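Local coordinates for phenazine biosynthesis protein PhzF family (Enterococcus faecalis, PDB 1S7J), which is probably an isomerase of the PhzF family, which shares its fold with diaminopimelate epimerase, though its own substrate is not established, at residues A[34-37]-A[38-42]; A[50-54]-A[55-59]; A[60-64]-A[65-69]; A[95-99]-A[100-104]. All coordinates share one frame; numbering follows the deposited sequence.

The four contacts are all local and lie in one part of the chain. Contact 1 is about two and a half turns of helix 32-42; contacts 2, 3 and 4 are hairpins, two of which share strand 56-62. Contacts 1 and 3 touch, with Gln36 against Thr63 and Arg66, close to the predicted active-site Glu46. Contacts 2 and 4 lie side by side through Tyr57 and Thr96. Each is partly buried: in contact 1 the buried side chains face the strands, and in contacts 2 and 4 those near the turns are exposed. Contact 1 rests on helical backbone bonds and aliphatic side chains, contacts 2 and 4 on sheet pairing with aromatic packing, and contact 3 on charged and hydroxyl groups.

Contact 1 (A[34-37]-A[38-42]); sequences VMQN and IAIEN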
# COMPACT_ATOMS: atom_id res chain seq x y z
N VAL A 34 6.15 24.06 0.10
CA VAL A 34 4.96 24.08 -0.72
C VAL A 34 4.37 22.69 -0.91
O VAL A 34 3.14 22.53 -0.93
CB VAL A 34 5.24 24.69 -2.08
CG1 VAL A 34 3.97 24.72 -2.92
CG2 VAL A 34 5.82 26.08 -1.92
N MET A 35 5.22 21.71 -1.13
CA MET A 35 4.76 20.35 -1.32
C MET A 35 4.15 19.77 -0.05
O MET A 35 3.24 18.94 -0.10
CB MET A 35 5.90 19.47 -1.83
CG MET A 35 6.39 19.83 -3.22
SD MET A 35 7.43 18.54 -3.95
CE MET A 35 9.05 19.15 -3.47
N GLN A 36 4.70 20.18 1.09
CA GLN A 36 4.21 19.74 2.39
C GLN A 36 2.83 20.34 2.60
O GLN A 36 1.88 19.66 2.97
CB GLN A 36 5.14 20.24 3.50
CG GLN A 36 4.71 19.81 4.90
CD GLN A 36 4.85 18.31 5.10
OE1 GLN A 36 5.94 17.82 5.43
NE2 GLN A 36 3.76 17.56 4.88
N ASN A 37 2.74 21.64 2.34
CA ASN A 37 1.50 22.39 2.49
C ASN A 37 0.40 21.86 1.62
O ASN A 37 -0.77 21.90 2.00
CB ASN A 37 1.74 23.87 2.23
CG ASN A 37 2.30 24.61 3.44
OD1 ASN A 37 2.94 25.65 3.30
ND2 ASN A 37 2.01 24.09 4.62
N ILE A 38 0.74 21.37 0.43
CA ILE A 38 -0.26 20.82 -0.46
C ILE A 38 -0.82 19.55 0.11
O ILE A 38 -2.01 19.27 -0.03
CB ILE A 38 0.33 20.51 -1.86
CG1 ILE A 38 0.59 21.81 -2.62
CG2 ILE A 38 -0.60 19.61 -2.65
CD1 ILE A 38 1.37 21.63 -3.87
N ALA A 39 0.06 18.76 0.77
CA ALA A 39 -0.35 17.48 1.37
C ALA A 39 -1.24 17.71 2.58
O ALA A 39 -2.14 16.91 2.88
CB ALA A 39 0.88 16.67 1.75
N ILE A 40 -0.96 18.78 3.32
CA ILE A 40 -1.76 19.12 4.49
C ILE A 40 -3.13 19.53 3.99
O ILE A 40 -4.17 19.04 4.46
CB ILE A 40 -1.13 20.30 5.26
CG1 ILE A 40 0.23 19.88 5.83
CG2 ILE A 40 -2.04 20.75 6.37
CD1 ILE A 40 1.00 21.01 6.47
N GLU A 41 -3.12 20.40 2.98
CA GLU A 41 -4.29 20.96 2.35
C GLU A 41 -5.35 19.95 1.85
O GLU A 41 -6.52 20.06 2.22
CB GLU A 41 -3.85 21.88 1.20
CG GLU A 41 -4.98 22.59 0.47
CD GLU A 41 -5.80 23.52 1.35
OE1 GLU A 41 -7.04 23.43 1.31
OE2 GLU A 41 -5.21 24.35 2.08
N ASN A 42 -4.95 19.03 0.99
CA ASN A 42 -5.92 18.05 0.49
C ASN A 42 -6.20 16.94 1.48
O ASN A 42 -7.10 16.11 1.28
CB ASN A 42 -5.50 17.49 -0.87
CG ASN A 42 -4.11 16.92 -0.88
OD1 ASN A 42 -3.68 16.30 0.08
ND2 ASN A 42 -3.40 17.11 -1.99
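Helix 32-42 is the helical part of the beta-alpha-beta unit formed with strands 19-25 and 47-53, and residues 34-37 and 38-42 meet along it by i to i+4 backbone bonds and by side-chain contacts three and four residues apart. Ile38 N bonds to Val34 O at 3.0 Å, Ile40 N to Gln36 O and Glu41 N to Asn37 O, while the bond from Ala39 N to Met35 O, 3.3 Å long, is weak. On one flank the side chains of Val34 and Ile38 cross obliquely, Val34 CG1 standing 4.1 Å from Ile38 CD1. Ile38 CG1 is anti to the carbonyl carbon (chi1 -72°), which turns that branch back along the helix and brings it to 3.1 Å from Val34 O. Ile40 does likewise two residues further on, its CG1 lying 3.3 Å from Gln36 O. Its CD1 then runs alongside the Asn37 amide, 3.7 Å from Asn37 ND2, the two side chains pointing the same way. Met35 and Ala39 turn to the protein interior, against Phe49, Phe62 and Thr47, as does buried Ile38, against Phe49 and Tyr24, and Gln36 NE2 gives Thr63 O a weak hydrogen bond. The chemistry changes round the helix: the CG1 methylenes of Ile38 and Ile40 lie against the carbonyl oxygens of Val34 and Gln36, and the exposed Asn37 and Glu41 put polar groups on the outer side.

Contact 2 (A[50-54]-A[55-59]); sequences TVKEG and QSYAL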
# COMPACT_ATOMS: atom_id res chain seq x y z
N THR A 50 5.99 14.16 -8.71
CA THR A 50 7.00 13.59 -9.59
C THR A 50 7.44 14.55 -10.68
O THR A 50 6.68 15.43 -11.08
CB THR A 50 6.49 12.26 -10.23
OG1 THR A 50 7.56 11.62 -10.93
CG2 THR A 50 5.35 12.53 -11.20
N VAL A 51 8.69 14.42 -11.11
CA VAL A 51 9.24 15.26 -12.19
C VAL A 51 10.19 14.42 -13.04
O VAL A 51 11.12 13.78 -12.52
CB VAL A 51 9.94 16.54 -11.69
CG1 VAL A 51 10.38 17.49 -12.80
CG2 VAL A 51 9.11 17.31 -10.69
N LYS A 52 9.92 14.37 -14.35
CA LYS A 52 10.75 13.60 -15.28
C LYS A 52 12.17 14.13 -15.27
O LYS A 52 12.42 15.29 -15.58
CB LYS A 52 10.17 13.68 -16.70
CG LYS A 52 10.80 12.70 -17.69
CD LYS A 52 10.42 13.03 -19.12
CE LYS A 52 10.97 12.02 -20.11
NZ LYS A 52 10.27 10.71 -20.03
N GLU A 53 13.10 13.27 -14.86
CA GLU A 53 14.52 13.62 -14.83
C GLU A 53 15.29 12.65 -15.73
O GLU A 53 15.77 11.59 -15.30
CB GLU A 53 15.04 13.62 -13.39
CG GLU A 53 14.46 14.77 -12.55
CD GLU A 53 15.07 14.88 -11.16
OE1 GLU A 53 15.55 13.86 -10.63
OE2 GLU A 53 15.06 16.00 -10.60
N GLY A 54 15.40 13.03 -17.00
CA GLY A 54 16.07 12.21 -17.98
C GLY A 54 15.08 11.22 -18.56
O GLY A 54 14.21 11.59 -19.35
N GLN A 55 15.18 9.98 -18.13
CA GLN A 55 14.32 8.90 -18.60
C GLN A 55 13.62 8.25 -17.41
O GLN A 55 12.82 7.31 -17.57
CB GLN A 55 15.17 7.87 -19.33
CG GLN A 55 16.35 7.40 -18.51
CD GLN A 55 17.35 6.65 -19.32
OE1 GLN A 55 17.14 5.49 -19.69
NE2 GLN A 55 18.46 7.31 -19.66
N SER A 56 13.96 8.70 -16.23
CA SER A 56 13.38 8.21 -15.01
C SER A 56 12.49 9.32 -14.44
O SER A 56 12.55 10.48 -14.90
CB SER A 56 14.48 7.86 -13.98
OG SER A 56 15.28 6.77 -14.41
N TYR A 57 11.63 8.98 -13.51
CA TYR A 57 10.78 9.97 -12.88
C TYR A 57 11.13 10.04 -11.40
O TYR A 57 11.03 9.04 -10.68
CB TYR A 57 9.29 9.64 -13.06
CG TYR A 57 8.73 9.93 -14.44
CD1 TYR A 57 8.74 8.95 -15.43
CD2 TYR A 57 8.15 11.17 -14.74
CE1 TYR A 57 8.18 9.18 -16.68
CE2 TYR A 57 7.59 11.41 -15.98
CZ TYR A 57 7.61 10.41 -16.95
OH TYR A 57 7.05 10.64 -18.19
N ALA A 58 11.59 11.20 -10.96
CA ALA A 58 11.94 11.40 -9.57
C ALA A 58 10.64 11.46 -8.72
O ALA A 58 9.80 12.32 -8.94
CB ALA A 58 12.73 12.68 -9.41
N LEU A 59 10.49 10.51 -7.79
CA LEU A 59 9.31 10.47 -6.93
C LEU A 59 9.56 11.10 -5.58
O LEU A 59 10.68 11.09 -5.07
CB LEU A 59 8.84 9.03 -6.73
CG LEU A 59 7.46 8.66 -7.27
CD1 LEU A 59 7.14 7.24 -6.86
CD2 LEU A 59 6.38 9.62 -6.76
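Gln55, with Gly54, occupies the corner of a type II' turn that runs from Glu53 to Ser56 and closes a tight antiparallel beta hairpin. Gly54, without a side chain, fits the backbone angles of 87° and -104° found there. Ser56 follows, its O accepting Glu53 N at 2.8 Å, and this bond joins the Glu53-Ser56 pair at the base of the turn. Tyr57 pairs with Lys52 at a non-hydrogen-bonded position. The lysine chain passes at a slant over the ring: CG sits over one face, offset toward the rim and 4.2 Å from the centroid of the Tyr57 ring, a CH-pi contact, and Lys52 CB approaches Tyr57 CE2 to 3.5 Å. Lys52 CG is anti to the backbone N (chi1 -169°), and from there the aliphatic chain runs over the ring. Ala58 and Val51 form an antiparallel hydrogen-bonded pair, Ala58 N bonding to Val51 O. Ala58 O takes two donors: Val51 N, on a lone pair in the carbonyl plane, and Thr50 OG1, 3.1 Å from Ala58 O and well above that plane. On the other face of the hairpin, Ala58 CB meets Glu53 OE1 at 3.3 Å. Leu59 brings CD2 to 4.4 Å from Thr50 CB. Around the hairpin, Thr50, Tyr57 and Leu59 pack on helix 72-85, Val51 and Ala58 lie against Trp29, and Tyr57 carries backbone bonds to His94 and Thr96 of strand 92-97.

Contact 3 (A[60-64]-A[65-69]); sequences RWFTP and EREID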
# COMPACT_ATOMS: atom_id res chain seq x y z
N ARG A 60 8.47 11.57 -4.97
CA ARG A 60 8.49 12.23 -3.68
C ARG A 60 7.09 12.04 -3.06
O ARG A 60 6.08 12.31 -3.71
CB ARG A 60 8.73 13.71 -3.88
CG ARG A 60 9.62 14.36 -2.88
CD ARG A 60 11.00 14.58 -3.45
NE ARG A 60 11.47 15.95 -3.23
CZ ARG A 60 11.75 16.47 -2.03
NH1 ARG A 60 12.18 17.72 -1.93
NH2 ARG A 60 11.60 15.74 -0.94
N TRP A 61 7.03 11.51 -1.84
CA TRP A 61 5.74 11.32 -1.17
C TRP A 61 5.68 12.16 0.07
O TRP A 61 6.68 12.33 0.78
CB TRP A 61 5.53 9.87 -0.77
CG TRP A 61 5.89 8.86 -1.79
CD1 TRP A 61 5.04 8.19 -2.63
CD2 TRP A 61 7.19 8.32 -2.03
NE1 TRP A 61 5.73 7.26 -3.36
CE2 TRP A 61 7.06 7.32 -3.02
CE3 TRP A 61 8.47 8.59 -1.50
CZ2 TRP A 61 8.15 6.58 -3.49
CZ3 TRP A 61 9.55 7.85 -1.97
CH2 TRP A 61 9.38 6.86 -2.95
N PHE A 62 4.49 12.68 0.35
CA PHE A 62 4.22 13.49 1.52
C PHE A 62 2.88 13.14 2.12
O PHE A 62 1.95 12.80 1.39
CB PHE A 62 4.13 14.98 1.13
CG PHE A 62 5.44 15.61 0.80
CD1 PHE A 62 5.97 15.51 -0.48
CD2 PHE A 62 6.13 16.34 1.75
CE1 PHE A 62 7.16 16.13 -0.81
CE2 PHE A 62 7.33 16.97 1.44
CZ PHE A 62 7.85 16.86 0.15
N THR A 63 2.80 13.10 3.43
CA THR A 63 1.58 12.86 4.11
C THR A 63 1.18 14.22 4.79
O THR A 63 1.97 15.17 4.82
CB THR A 63 1.61 11.70 5.12
OG1 THR A 63 2.48 12.08 6.19
CG2 THR A 63 2.13 10.42 4.49
N PRO A 64 0.03 14.27 5.38
CA PRO A 64 -0.26 15.49 6.08
C PRO A 64 0.73 15.91 7.17
O PRO A 64 0.75 17.05 7.61
CB PRO A 64 -1.67 15.35 6.52
CG PRO A 64 -2.27 14.50 5.41
CD PRO A 64 -1.19 13.48 5.19
N GLU A 65 1.50 14.92 7.66
CA GLU A 65 2.50 15.16 8.73
C GLU A 65 3.86 15.60 8.19
O GLU A 65 4.44 16.59 8.67
CB GLU A 65 2.64 13.93 9.60
CG GLU A 65 1.70 13.98 10.79
CD GLU A 65 2.03 12.88 11.77
OE1 GLU A 65 3.24 12.75 12.13
OE2 GLU A 65 1.13 12.12 12.16
N ARG A 66 4.41 14.81 7.26
CA ARG A 66 5.69 15.12 6.62
C ARG A 66 6.05 14.09 5.52
O ARG A 66 5.26 13.19 5.23
CB ARG A 66 6.81 15.28 7.68
CG ARG A 66 7.64 14.05 8.03
CD ARG A 66 6.96 12.90 8.75
NE ARG A 66 5.75 12.37 8.13
CZ ARG A 66 5.39 11.08 8.18
NH1 ARG A 66 4.25 10.68 7.63
NH2 ARG A 66 6.20 10.18 8.74
N GLU A 67 7.23 14.25 4.91
CA GLU A 67 7.67 13.34 3.83
C GLU A 67 8.05 11.94 4.31
O GLU A 67 8.84 11.79 5.25
CB GLU A 67 8.83 13.95 3.07
CG GLU A 67 9.23 13.14 1.86
CD GLU A 67 10.19 13.89 0.98
OE1 GLU A 67 10.60 15.02 1.38
OE2 GLU A 67 10.54 13.38 -0.11
N ILE A 68 7.51 10.92 3.65
CA ILE A 68 7.80 9.55 4.01
C ILE A 68 8.82 8.90 3.04
O ILE A 68 9.03 9.38 1.93
CB ILE A 68 6.48 8.72 4.13
CG1 ILE A 68 6.78 7.25 4.59
CG2 ILE A 68 5.71 8.75 2.81
CD1 ILE A 68 7.57 7.09 5.90
N ASP A 69 9.49 7.84 3.52
CA ASP A 69 10.50 7.12 2.73
C ASP A 69 9.93 6.40 1.53
O ASP A 69 10.63 6.19 0.54
CB ASP A 69 11.21 6.07 3.61
CG ASP A 69 12.04 6.68 4.72
OD1 ASP A 69 12.97 7.46 4.42
OD2 ASP A 69 11.76 6.36 5.89
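Strand 60-62 runs into the turn at Thr63 and Pro64, and the chain returns through 65-69 in nearly the reverse direction, 153° away end to end. The resulting beta hairpin is loosely paired, with Phe62 and Glu67 CA atoms 4.2 Å apart. Its firm backbone bond is nearer the turn, where Thr63 N meets Arg66 O at 3.0 Å and 170°. That carbonyl takes a second donor, Thr63 OG1, on a lone pair in its plane, while the amide comes from above the plane. Thr63 OG1 sits between its own backbone N and carbonyl carbon, and from this position it also accepts Arg66 NH1. The two side chains lie alongside each other, and a weak bond from Glu65 N ends on the same oxygen. Across the strands, Glu67 is fully extended over Phe62: its CB lies over one ring face, 4.1 Å from the Phe62 centroid, and its carboxylate stacks on the ring with the planes 29° apart. The carboxylate ends at Arg60, whose side chain crosses it at about a right angle and which also makes a cation-pi contact with Trp29. On the other face Trp61 CB meets Ile68 CG2 at 3.8 Å. Thr63 also touches the predicted active-site Glu46. The salt bridge is closest at Glu67 OE1, 2.6 Å from Arg60 NH2, with a weak hydrogen bond of 2.7 Å from Arg60 NH2 to Glu67 OE2.

Contact 4 (A[95-99]-A[100-104]); sequences FTSQS and GPLAV
Phe95 and Val104 meet at a slant, the CG2 methyl of Val104 touching the phenyl ring at its edge, near the ring plane, with Phe95 CE2 3.8 Å from Val104 CG2. Phe95 lies on the same face of this antiparallel hairpin as Leu102, its hydrogen-bonded partner, and their CB atoms are 4.1 Å apart. Beneath those side chains the pair is joined twice: Phe95 N gives Leu102 O a nearly straight bond of 2.7 Å and 178°, and Leu102 N returns one to Phe95 O. The CA of Pro101 adds a CA-H...O contact to that same Phe95 O. Leu102 continues along the face to Ser97, its CD1 reaching 3.3 Å from Ser97 OG. Ser97 (chi1 68°) folds its hydroxyl back between its own N and C, and OG donates to Gly100 O across 2.7 Å. Ser97 OG also accepts a weak bond from Ser99 N, which draws in the turn. Gly100 has a positive phi of 79° as the chain turns back. A water gives a bond to Pro101 O and a weak one to Ser99 O. Ser99 OG bonds outward to Asp69 O, tying the turn to residues 65-69. Phe95 and Val104 pack on helix 72-85, Thr96 joins Tyr57 of strand 56-62 through the backbone, and Val104 also meets strand 110-116.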
# COMPACT_ATOMS: atom_id res chain seq x y z
N PHE A 95 11.45 5.06 -11.63
CA PHE A 95 11.49 6.20 -10.74
C PHE A 95 12.81 6.29 -9.99
O PHE A 95 13.48 5.29 -9.78
CB PHE A 95 10.34 6.13 -9.72
CG PHE A 95 8.98 6.09 -10.34
CD1 PHE A 95 8.35 7.27 -10.76
CD2 PHE A 95 8.31 4.89 -10.49
CE1 PHE A 95 7.08 7.24 -11.33
CE2 PHE A 95 7.03 4.84 -11.06
CZ PHE A 95 6.42 6.03 -11.48
N THR A 96 13.17 7.51 -9.57
CA THR A 96 14.39 7.72 -8.81
C THR A 96 14.11 8.34 -7.43
O THR A 96 14.40 9.49 -7.18
CB THR A 96 15.45 8.54 -9.57
OG1 THR A 96 15.00 9.88 -9.81
CG2 THR A 96 15.75 7.88 -10.88
N SER A 97 13.56 7.52 -6.54
CA SER A 97 13.23 7.99 -5.20
C SER A 97 14.41 8.16 -4.25
O SER A 97 15.58 8.06 -4.64
CB SER A 97 12.21 7.06 -4.57
OG SER A 97 12.76 5.78 -4.28
N GLN A 98 14.10 8.49 -2.99
CA GLN A 98 15.12 8.65 -1.99
C GLN A 98 15.49 7.26 -1.46
O GLN A 98 16.55 7.07 -0.89
CB GLN A 98 14.70 9.66 -0.89
CG GLN A 98 13.50 9.28 -0.03
CD GLN A 98 13.24 10.29 1.09
OE1 GLN A 98 13.27 11.50 0.86
NE2 GLN A 98 13.02 9.78 2.30
N SER A 99 14.61 6.29 -1.72
CA SER A 99 14.80 4.89 -1.33
C SER A 99 15.28 4.04 -2.53
O SER A 99 15.01 2.83 -2.60
CB SER A 99 13.49 4.34 -0.80
OG SER A 99 13.05 5.15 0.28
N GLY A 100 16.01 4.68 -3.43
CA GLY A 100 16.52 4.00 -4.60
C GLY A 100 15.53 3.79 -5.72
O GLY A 100 14.33 3.95 -5.53
N PRO A 101 16.01 3.39 -6.90
CA PRO A 101 15.19 3.15 -8.09
C PRO A 101 14.01 2.22 -7.86
O PRO A 101 14.12 1.20 -7.18
CB PRO A 101 16.20 2.55 -9.08
CG PRO A 101 17.24 1.93 -8.19
CD PRO A 101 17.41 3.00 -7.16
N LEU A 102 12.88 2.60 -8.45
CA LEU A 102 11.63 1.85 -8.35
C LEU A 102 11.10 1.67 -9.76
O LEU A 102 11.34 2.51 -10.63
CB LEU A 102 10.62 2.65 -7.53
CG LEU A 102 11.08 3.16 -6.17
CD1 LEU A 102 10.15 4.23 -5.66
CD2 LEU A 102 11.15 2.00 -5.20
N ALA A 103 10.36 0.60 -9.98
CA ALA A 103 9.79 0.32 -11.28
C ALA A 103 8.40 -0.26 -11.17
O ALA A 103 8.14 -1.10 -10.32
CB ALA A 103 10.69 -0.65 -12.03
N VAL A 104 7.50 0.23 -12.02
CA VAL A 104 6.13 -0.25 -12.05
C VAL A 104 5.90 -0.70 -13.49
O VAL A 104 6.32 -0.02 -14.43
CB VAL A 104 5.09 0.88 -11.67
CG1 VAL A 104 3.68 0.31 -11.62
CG2 VAL A 104 5.45 1.49 -10.32
O HOH W 1 15.55 0.33 -4.75